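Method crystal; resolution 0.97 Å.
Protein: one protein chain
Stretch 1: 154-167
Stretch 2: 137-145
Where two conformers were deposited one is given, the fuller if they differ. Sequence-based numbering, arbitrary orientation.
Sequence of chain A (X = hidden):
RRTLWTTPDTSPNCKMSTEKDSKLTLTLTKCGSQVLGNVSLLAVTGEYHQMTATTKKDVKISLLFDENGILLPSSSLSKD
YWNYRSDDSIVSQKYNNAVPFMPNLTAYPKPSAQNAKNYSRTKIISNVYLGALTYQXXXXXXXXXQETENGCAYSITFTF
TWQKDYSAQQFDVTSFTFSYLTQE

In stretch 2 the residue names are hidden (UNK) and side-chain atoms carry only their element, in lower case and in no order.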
# COMPACT_ATOMS: atom_id res chain seq x y z
N TYR A 154 -12.57 13.06 -15.50
CA TYR A 154 -11.97 12.18 -14.47
C TYR A 154 -11.63 13.05 -13.29
O TYR A 154 -11.46 14.28 -13.41
CB TYR A 154 -10.69 11.49 -14.94
CG TYR A 154 -10.80 10.74 -16.23
CD1 TYR A 154 -11.21 9.41 -16.24
CD2 TYR A 154 -10.46 11.34 -17.45
CE1 TYR A 154 -11.29 8.70 -17.42
CE2 TYR A 154 -10.55 10.64 -18.63
CZ TYR A 154 -10.98 9.32 -18.62
OH TYR A 154 -11.08 8.58 -19.76
N SER A 155 -11.46 12.42 -12.12
CA SER A 155 -10.99 13.19 -10.97
C SER A 155 -10.26 12.26 -10.01
O SER A 155 -10.56 11.05 -9.90
CB SER A 155 -12.11 13.90 -10.24
OG SER A 155 -13.11 13.02 -9.74
N ILE A 156 -9.32 12.86 -9.27
CA ILE A 156 -8.73 12.22 -8.08
C ILE A 156 -8.75 13.27 -7.01
O ILE A 156 -8.23 14.38 -7.22
CB ILE A 156 -7.27 11.74 -8.32
CG1 ILE A 156 -7.17 10.81 -9.53
CG2 ILE A 156 -6.72 11.10 -7.05
CD1 ILE A 156 -5.75 10.45 -9.94
N THR A 157 -9.36 12.96 -5.87
CA THR A 157 -9.34 13.91 -4.76
C THR A 157 -8.71 13.27 -3.54
O THR A 157 -8.81 12.04 -3.32
CB THR A 157 -10.74 14.47 -4.44
OG1 THR A 157 -11.57 13.43 -3.92
CG2 THR A 157 -11.38 15.07 -5.68
N PHE A 158 -8.06 14.10 -2.74
CA PHE A 158 -7.42 13.70 -1.49
C PHE A 158 -8.01 14.54 -0.40
O PHE A 158 -7.82 15.77 -0.41
CB PHE A 158 -5.90 13.95 -1.56
CG PHE A 158 -5.23 13.32 -2.74
CD1 PHE A 158 -4.75 12.01 -2.69
CD2 PHE A 158 -5.05 14.02 -3.92
CE1 PHE A 158 -4.16 11.40 -3.78
CE2 PHE A 158 -4.48 13.42 -5.01
CZ PHE A 158 -4.03 12.11 -4.94
N THR A 159 -8.73 13.91 0.53
CA THR A 159 -9.29 14.63 1.66
C THR A 159 -8.57 14.18 2.91
O THR A 159 -8.27 12.98 3.09
CB THR A 159 -10.79 14.35 1.78
OG1 THR A 159 -11.46 14.75 0.57
CG2 THR A 159 -11.45 15.10 2.92
N PHE A 160 -8.30 15.14 3.79
CA PHE A 160 -7.67 14.87 5.07
C PHE A 160 -8.64 15.34 6.14
O PHE A 160 -9.10 16.51 6.09
CB PHE A 160 -6.34 15.63 5.15
CG PHE A 160 -5.35 15.18 4.11
CD1 PHE A 160 -5.37 15.74 2.84
CD2 PHE A 160 -4.49 14.12 4.35
CE1 PHE A 160 -4.54 15.29 1.86
CE2 PHE A 160 -3.62 13.68 3.36
CZ PHE A 160 -3.67 14.25 2.12
N THR A 161 -8.99 14.43 7.06
CA THR A 161 -10.03 14.71 8.05
C THR A 161 -9.54 14.26 9.40
O THR A 161 -8.98 13.14 9.50
CB THR A 161 -11.33 13.93 7.71
OG1 THR A 161 -11.70 14.16 6.35
CG2 THR A 161 -12.48 14.34 8.59
N TRP A 162 -9.75 15.03 10.44
CA TRP A 162 -9.25 14.62 11.75
C TRP A 162 -10.15 15.20 12.82
O TRP A 162 -11.03 16.01 12.57
CB TRP A 162 -7.78 15.02 11.96
CG TRP A 162 -7.48 16.46 11.89
CD1 TRP A 162 -7.23 17.26 12.96
CD2 TRP A 162 -7.25 17.25 10.73
NE1 TRP A 162 -6.90 18.53 12.54
CE2 TRP A 162 -6.90 18.55 11.17
CE3 TRP A 162 -7.34 17.03 9.36
CZ2 TRP A 162 -6.63 19.59 10.29
CZ3 TRP A 162 -7.07 18.06 8.49
CH2 TRP A 162 -6.73 19.35 8.96
N GLN A 163 -9.90 14.72 14.05
CA GLN A 163 -10.69 15.07 15.22
C GLN A 163 -9.84 15.74 16.32
O GLN A 163 -10.34 16.60 17.04
CB GLN A 163 -11.34 13.79 15.77
CG GLN A 163 -12.36 13.12 14.81
CD GLN A 163 -11.80 12.35 13.61
OE1 GLN A 163 -10.69 11.71 13.65
NE2 GLN A 163 -12.57 12.41 12.48
N LYS A 164 -8.59 15.31 16.48
CA LYS A 164 -7.70 15.86 17.53
C LYS A 164 -7.38 17.33 17.29
O LYS A 164 -7.41 17.85 16.17
CB LYS A 164 -6.40 15.04 17.64
CG LYS A 164 -6.54 13.72 18.37
CD LYS A 164 -5.17 13.08 18.61
CE LYS A 164 -5.27 11.59 18.91
NZ LYS A 164 -6.17 10.88 17.96
N ASP A 165 -7.10 18.01 18.38
CA ASP A 165 -6.63 19.37 18.31
C ASP A 165 -5.16 19.38 17.93
O ASP A 165 -4.27 18.99 18.72
CB ASP A 165 -6.78 20.05 19.66
CG ASP A 165 -6.13 21.43 19.68
OD1 ASP A 165 -6.32 22.16 18.67
OD2 ASP A 165 -5.45 21.76 20.69
N TYR A 166 -4.91 19.84 16.70
CA TYR A 166 -3.53 20.06 16.24
C TYR A 166 -3.20 21.54 16.15
O TYR A 166 -2.34 21.95 15.39
CB TYR A 166 -3.26 19.31 14.94
CG TYR A 166 -3.50 17.82 14.99
CD1 TYR A 166 -3.13 17.03 16.11
CD2 TYR A 166 -4.06 17.14 13.90
CE1 TYR A 166 -3.32 15.68 16.13
CE2 TYR A 166 -4.25 15.80 13.93
CZ TYR A 166 -3.89 15.05 15.05
OH TYR A 166 -4.12 13.70 15.16
N SER A 167 -3.87 22.37 16.94
CA SER A 167 -3.55 23.79 16.97
C SER A 167 -2.10 24.03 17.35
O SER A 167 -1.50 23.23 18.11
CB SER A 167 -4.52 24.56 17.88
OG SER A 167 -4.48 24.04 19.17
N UNK A 137 -2.97 10.74 14.27
CA UNK A 137 -3.58 10.27 13.04
C UNK A 137 -4.43 11.33 12.35
O UNK A 137 -5.08 12.19 12.99
c UNK A 137 -4.48 9.16 13.51
c UNK A 137 -4.82 9.50 14.94
c UNK A 137 -3.55 10.13 15.47
N UNK A 138 -4.44 11.25 11.04
CA UNK A 138 -5.26 12.04 10.14
C UNK A 138 -5.84 11.05 9.16
O UNK A 138 -5.08 10.27 8.55
c UNK A 138 -4.42 13.10 9.44
c UNK A 138 -3.89 14.14 10.41
c UNK A 138 -5.21 13.79 8.33
N UNK A 139 -7.12 11.13 8.86
CA UNK A 139 -7.74 10.19 7.94
C UNK A 139 -7.46 10.76 6.55
O UNK A 139 -7.64 11.97 6.32
c UNK A 139 -9.52 9.79 9.70
c UNK A 139 -9.25 10.08 8.21
c UNK A 139 -9.89 9.05 7.33
c UNK A 139 -10.97 10.02 10.07
N UNK A 140 -6.98 9.91 5.69
CA UNK A 140 -6.89 10.26 4.27
C UNK A 140 -7.99 9.49 3.53
O UNK A 140 -8.15 8.28 3.71
c UNK A 140 -4.06 10.38 1.60
c UNK A 140 -5.51 9.95 3.66
c UNK A 140 -5.43 10.49 2.24
c UNK A 140 -5.08 8.50 3.76
N UNK A 141 -8.75 10.23 2.71
CA UNK A 141 -9.74 9.62 1.82
C UNK A 141 -9.34 9.98 0.40
O UNK A 141 -9.30 11.20 0.06
c UNK A 141 -12.15 9.46 1.17
c UNK A 141 -11.15 10.15 2.08
o UNK A 141 -11.53 9.87 3.44
N UNK A 142 -9.04 9.00 -0.42
CA UNK A 142 -8.76 9.20 -1.84
C UNK A 142 -9.99 8.76 -2.59
O UNK A 142 -10.46 7.64 -2.39
c UNK A 142 -7.20 8.86 -3.74
c UNK A 142 -5.07 8.02 -1.72
c UNK A 142 -6.35 8.73 -1.36
c UNK A 142 -7.53 8.46 -2.31
N UNK A 143 -10.52 9.61 -3.48
CA UNK A 143 -11.72 9.27 -4.24
C UNK A 143 -11.46 9.41 -5.70
O UNK A 143 -10.85 10.39 -6.15
c UNK A 143 -12.90 10.15 -3.83
N UNK A 144 -11.98 8.46 -6.48
CA UNK A 144 -11.77 8.40 -7.92
C UNK A 144 -13.04 8.68 -8.67
O UNK A 144 -14.06 8.00 -8.48
c UNK A 144 -7.59 7.10 -7.29
c UNK A 144 -8.69 5.58 -5.85
c UNK A 144 -11.24 7.01 -8.30
c UNK A 144 -9.94 6.69 -7.59
c UNK A 144 -7.56 6.25 -6.24
c UNK A 144 -8.76 7.31 -7.96
c UNK A 144 -9.90 5.81 -6.54
N UNK A 145 -12.97 9.68 -9.57
CA UNK A 145 -14.05 10.01 -10.51
C UNK A 145 -15.35 10.42 -9.86
O UNK A 145 -16.40 10.32 -10.45
n UNK A 145 -12.19 9.55 -12.58
o UNK A 145 -12.96 7.47 -12.94
c UNK A 145 -14.27 8.91 -11.55
c UNK A 145 -13.07 8.63 -12.40
O HOH W 1 -7.83 11.23 12.64
O HOH W 2 -7.51 12.92 14.77
O HOH W 3 -11.31 12.70 -1.29
O HOH W 4 -10.59 11.97 4.92
O HOH W 5 -12.89 11.99 -7.23

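At position 137 three side-chain carbons close a ring onto the backbone N, and the carbonyl O accepts a hydrogen bond from Tyr166 OH. The ring identifies Pro137. Its nitrogen has no hydrogen to give, but the carbonyl remains free: Tyr166 OH lies 2.8 Å from Pro137 O.

At position 138 one carbon carries two others, and they lie against Phe160, Trp162 and Tyr166; this is Val138. Its compact fork fits among the rings, with CG1 3.8 Å from Phe160 CB and 4.0 Å from Trp162 CE3, while CG2 lies 3.9 Å from Tyr166 CE2.

Position 139 shows four carbons forked at the first, one arm two carbons long. Its N donates to Thr161 O at 2.8 Å, and its CB lies 4.4 Å from Thr161 CB. This is Ile139, partly exposed, whose CD1 reaches past the strand end to 3.8 Å from Gln163 NE2.

Position 140 repeats the four-carbon fork but turns to the face shared with Phe160, whose ring the longer arm touches. This is Ile140; chi1 and chi2, both t, bring CD1 to 3.8 Å from Phe160 CE2, an apolar contact suited to a buried site.

At position 141 one carbon carries an oxygen and a carbon. Its CB lies 4.2 Å from Thr159 CB, and its hydroxyl meets water 4, which also donates to Thr161 OG1. This is Thr141, a small polar side chain suited to this watered face.

Position 142, again a four-carbon fork, packs against Phe158 and Ile156 on the apolar face: Ile142. CG1 lies 3.9 Å from Phe158 CD1 and CG2 4.0 Å from Ile156 CG2.

Position 143 has a single carbon, CB, 3.5 Å from Thr157 OG1, a close approach for which a methyl suffices: Ala143.

Position 144 bears one carbon and then a six-carbon ring, which meets Ile156: Phe144. CE1 is 4.1 Å from Ile156 CG2; at this buried site the ring packs with no polar group to satisfy.

At position 145 two carbons end in one oxygen and one nitrogen, and the backbone N donates to Ser155 O at 2.8 Å: Asn145. Its phi of 61° is a left-handed value that asparagine tolerates well, and here the strand has ended.

The contact is an antiparallel strand pair. Paired backbone hydrogen bonds join Thr161 to Ile139, Thr159 to Thr141 and Thr157 to Ala143. Alternation sorts the side chains: Ile156, Phe158 and Phe160 pack with Ile140, Ile142 and Phe144 on one face, while the threonines share the other with Ile139, Ala143 and bridging waters. Water 3, for example, donates to Thr141 O and links the hydroxyls of Thr157 and Thr159.

Stretch 2 137-145: PVIITIAFN
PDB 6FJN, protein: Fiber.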